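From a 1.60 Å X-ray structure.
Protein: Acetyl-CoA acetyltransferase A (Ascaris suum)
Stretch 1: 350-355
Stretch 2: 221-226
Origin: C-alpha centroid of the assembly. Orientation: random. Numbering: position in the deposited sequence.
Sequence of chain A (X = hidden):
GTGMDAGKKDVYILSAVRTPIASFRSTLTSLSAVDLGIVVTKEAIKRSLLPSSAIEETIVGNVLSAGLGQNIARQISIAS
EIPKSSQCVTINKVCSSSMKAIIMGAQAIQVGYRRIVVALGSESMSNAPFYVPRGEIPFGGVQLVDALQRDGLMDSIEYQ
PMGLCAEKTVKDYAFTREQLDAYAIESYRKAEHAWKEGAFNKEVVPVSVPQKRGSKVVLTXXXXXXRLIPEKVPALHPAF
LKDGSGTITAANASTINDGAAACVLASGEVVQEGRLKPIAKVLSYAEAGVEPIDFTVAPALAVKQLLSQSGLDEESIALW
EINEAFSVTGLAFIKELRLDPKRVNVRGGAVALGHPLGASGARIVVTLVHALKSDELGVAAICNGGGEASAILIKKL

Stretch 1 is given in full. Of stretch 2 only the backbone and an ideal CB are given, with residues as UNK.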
# COMPACT_ATOMS: atom_id res chain seq x y z
N ALA A 350 9.44 -16.87 -28.45
CA ALA A 350 9.27 -15.96 -27.34
C ALA A 350 10.52 -15.63 -26.52
O ALA A 350 10.55 -14.61 -25.84
CB ALA A 350 8.20 -16.53 -26.41
N VAL A 351 11.56 -16.46 -26.57
CA VAL A 351 12.77 -16.10 -25.85
C VAL A 351 13.38 -14.81 -26.43
O VAL A 351 13.96 -14.01 -25.71
CB VAL A 351 13.77 -17.25 -25.87
CG1 VAL A 351 15.16 -16.80 -25.45
CG2 VAL A 351 13.30 -18.33 -24.92
N ALA A 352 13.19 -14.61 -27.74
CA ALA A 352 13.66 -13.42 -28.42
C ALA A 352 12.55 -12.40 -28.64
O ALA A 352 12.82 -11.21 -28.71
CB ALA A 352 14.27 -13.79 -29.76
N LEU A 353 11.31 -12.86 -28.81
CA LEU A 353 10.22 -11.95 -29.21
C LEU A 353 9.41 -11.44 -28.01
O LEU A 353 8.74 -10.42 -28.13
CB LEU A 353 9.26 -12.64 -30.19
CG LEU A 353 9.86 -13.10 -31.52
CD1 LEU A 353 8.87 -13.91 -32.36
CD2 LEU A 353 10.33 -11.92 -32.31
N GLY A 354 9.49 -12.13 -26.89
CA GLY A 354 8.73 -11.74 -25.70
C GLY A 354 7.51 -12.59 -25.50
O GLY A 354 7.07 -13.28 -26.41
N HIS A 355 6.96 -12.57 -24.29
CA HIS A 355 5.90 -13.50 -23.92
C HIS A 355 4.82 -12.80 -23.10
O HIS A 355 4.76 -12.98 -21.88
CB HIS A 355 6.52 -14.67 -23.13
CG HIS A 355 5.56 -15.76 -22.77
ND1 HIS A 355 4.30 -15.90 -23.31
CD2 HIS A 355 5.69 -16.75 -21.86
CE1 HIS A 355 3.71 -16.96 -22.77
NE2 HIS A 355 4.54 -17.49 -21.90
N UNK A 221 7.87 -2.34 -34.43
CA UNK A 221 8.76 -3.51 -34.39
C UNK A 221 8.82 -4.08 -32.98
O UNK A 221 8.79 -3.34 -32.01
CB UNK A 221 10.17 -3.14 -34.87
N UNK A 222 8.92 -5.40 -32.87
CA UNK A 222 9.16 -6.06 -31.61
C UNK A 222 10.39 -5.46 -30.93
O UNK A 222 11.37 -5.13 -31.61
CB UNK A 222 9.33 -7.57 -31.82
N UNK A 223 10.36 -5.34 -29.61
CA UNK A 223 11.46 -4.72 -28.87
C UNK A 223 12.48 -5.69 -28.29
O UNK A 223 13.65 -5.36 -28.22
CB UNK A 223 10.88 -3.88 -27.73
N UNK A 224 12.04 -6.86 -27.83
CA UNK A 224 12.93 -7.69 -27.02
C UNK A 224 14.14 -8.19 -27.79
O UNK A 224 15.22 -8.32 -27.21
CB UNK A 224 12.16 -8.89 -26.46
N UNK A 225 13.98 -8.50 -29.07
CA UNK A 225 15.06 -9.20 -29.78
C UNK A 225 16.29 -8.32 -29.92
O UNK A 225 17.40 -8.83 -30.13
CB UNK A 225 14.59 -9.65 -31.16
N UNK A 226 16.11 -7.01 -29.79
CA UNK A 226 17.23 -6.06 -29.89
C UNK A 226 18.07 -5.97 -28.62
O UNK A 226 19.14 -5.35 -28.62
CB UNK A 226 16.69 -4.67 -30.23

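Position 221 lies beyond the reach of stretch 1: no atom of that stretch comes within 5.5 Å of its ideal CB, and its extended backbone (phi/psi -139/144) accepts almost any side chain. The contact therefore sets no preference here. The residue is Glu221, and its carboxylate serves its own stretch, where OE1 finds a partner at position 226.

At position 222 the CA-to-CB bond points toward stretch 1, and the ideal CB sits 4.5 Å from Leu353 CD2. What stretch 1 offers is a methyl group, with no charge or donor to answer a polar group, so a small or medium aliphatic residue would suit, as would a short polar one bonded elsewhere. It is Asp222, with chi1 in m. Its OD2 lies 3.5 Å from Leu353 CD2, a packing contact, while both carboxylate oxygens are hydrogen-bonded elsewhere in the structure.

Position 223 points away, with nothing of stretch 1 near its ideal CB, so the choice is wide. Glu223 occupies it, and its carboxylate is likewise engaged elsewhere.

Position 224 faces stretch 1 most closely. Its CB points toward the end of the helix, and the ideal CB lies 3.3 Å from Ala352 O and 4.2 Å from Gly354 N. Branching at CB would have to contend with that nearby carbonyl; an unbranched chain, short or long, is easier to place. Glu224 adopts chi1 t and chi2 p, passing its CG 3.2 Å from Ala352 O and sending the carboxylate on to a partner elsewhere. A water joins the two backbones, accepting from Glu224 N at 2.8 Å and donating to Leu353 O at 2.5 Å.

At position 225 the CB points sideways, 3.4 Å from Ala352 O in its ideal place and 5.0 Å from Leu353 CD2. With the carbonyl so close to CB, a side chain that leads away from stretch 1 is easiest to place, so alanine, a longer aliphatic, a polar chain or an aromatic would fit. The residue is Tyr225, whose CB packs 4.3 Å from Ala352 CB while the ring, at chi1 p, leads away from stretch 1. Its N approaches Ala352 O to 3.0 Å, but the angle is too poor for a hydrogen bond.

Position 226 points away and has no neighbour in stretch 1; a long or polar residue would be at ease. Lys226 extends back to Glu221, its NZ forming a salt bridge with Glu221 OE1 at 2.9 Å that ties together the ends of the stretch.

Stretch 2 221-226: EDEEYK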
# COMPACT_ATOMS: atom_id res chain seq x y z
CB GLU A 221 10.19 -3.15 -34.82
CG GLU A 221 10.33 -2.60 -36.20
CD GLU A 221 11.80 -2.44 -36.59
OE1 GLU A 221 12.68 -2.58 -35.71
OE2 GLU A 221 12.05 -2.19 -37.78
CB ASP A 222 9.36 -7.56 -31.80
CG ASP A 222 8.15 -8.26 -32.40
OD1 ASP A 222 6.99 -7.93 -32.02
OD2 ASP A 222 8.34 -9.15 -33.24
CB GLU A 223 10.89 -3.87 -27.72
CG GLU A 223 10.07 -2.70 -28.19
CD GLU A 223 9.77 -1.67 -27.10
OE1 GLU A 223 9.66 -2.04 -25.91
OE2 GLU A 223 9.65 -0.46 -27.45
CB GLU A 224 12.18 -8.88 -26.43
CG GLU A 224 13.09 -9.96 -25.79
CD GLU A 224 13.99 -9.46 -24.64
OE1 GLU A 224 13.59 -8.49 -23.93
OE2 GLU A 224 15.08 -10.08 -24.42
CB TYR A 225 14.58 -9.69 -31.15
CG TYR A 225 14.55 -8.63 -32.24
CD1 TYR A 225 13.43 -7.84 -32.44
CD2 TYR A 225 15.64 -8.44 -33.07
CE1 TYR A 225 13.40 -6.88 -33.42
CE2 TYR A 225 15.62 -7.48 -34.06
CZ TYR A 225 14.50 -6.71 -34.23
OH TYR A 225 14.47 -5.73 -35.23
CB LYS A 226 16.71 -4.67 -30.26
CG LYS A 226 15.91 -4.66 -31.54
CD LYS A 226 15.34 -3.28 -31.84
CE LYS A 226 13.97 -3.37 -32.50
NZ LYS A 226 13.48 -2.05 -32.98
O HOH W 1 9.52 -8.03 -28.30
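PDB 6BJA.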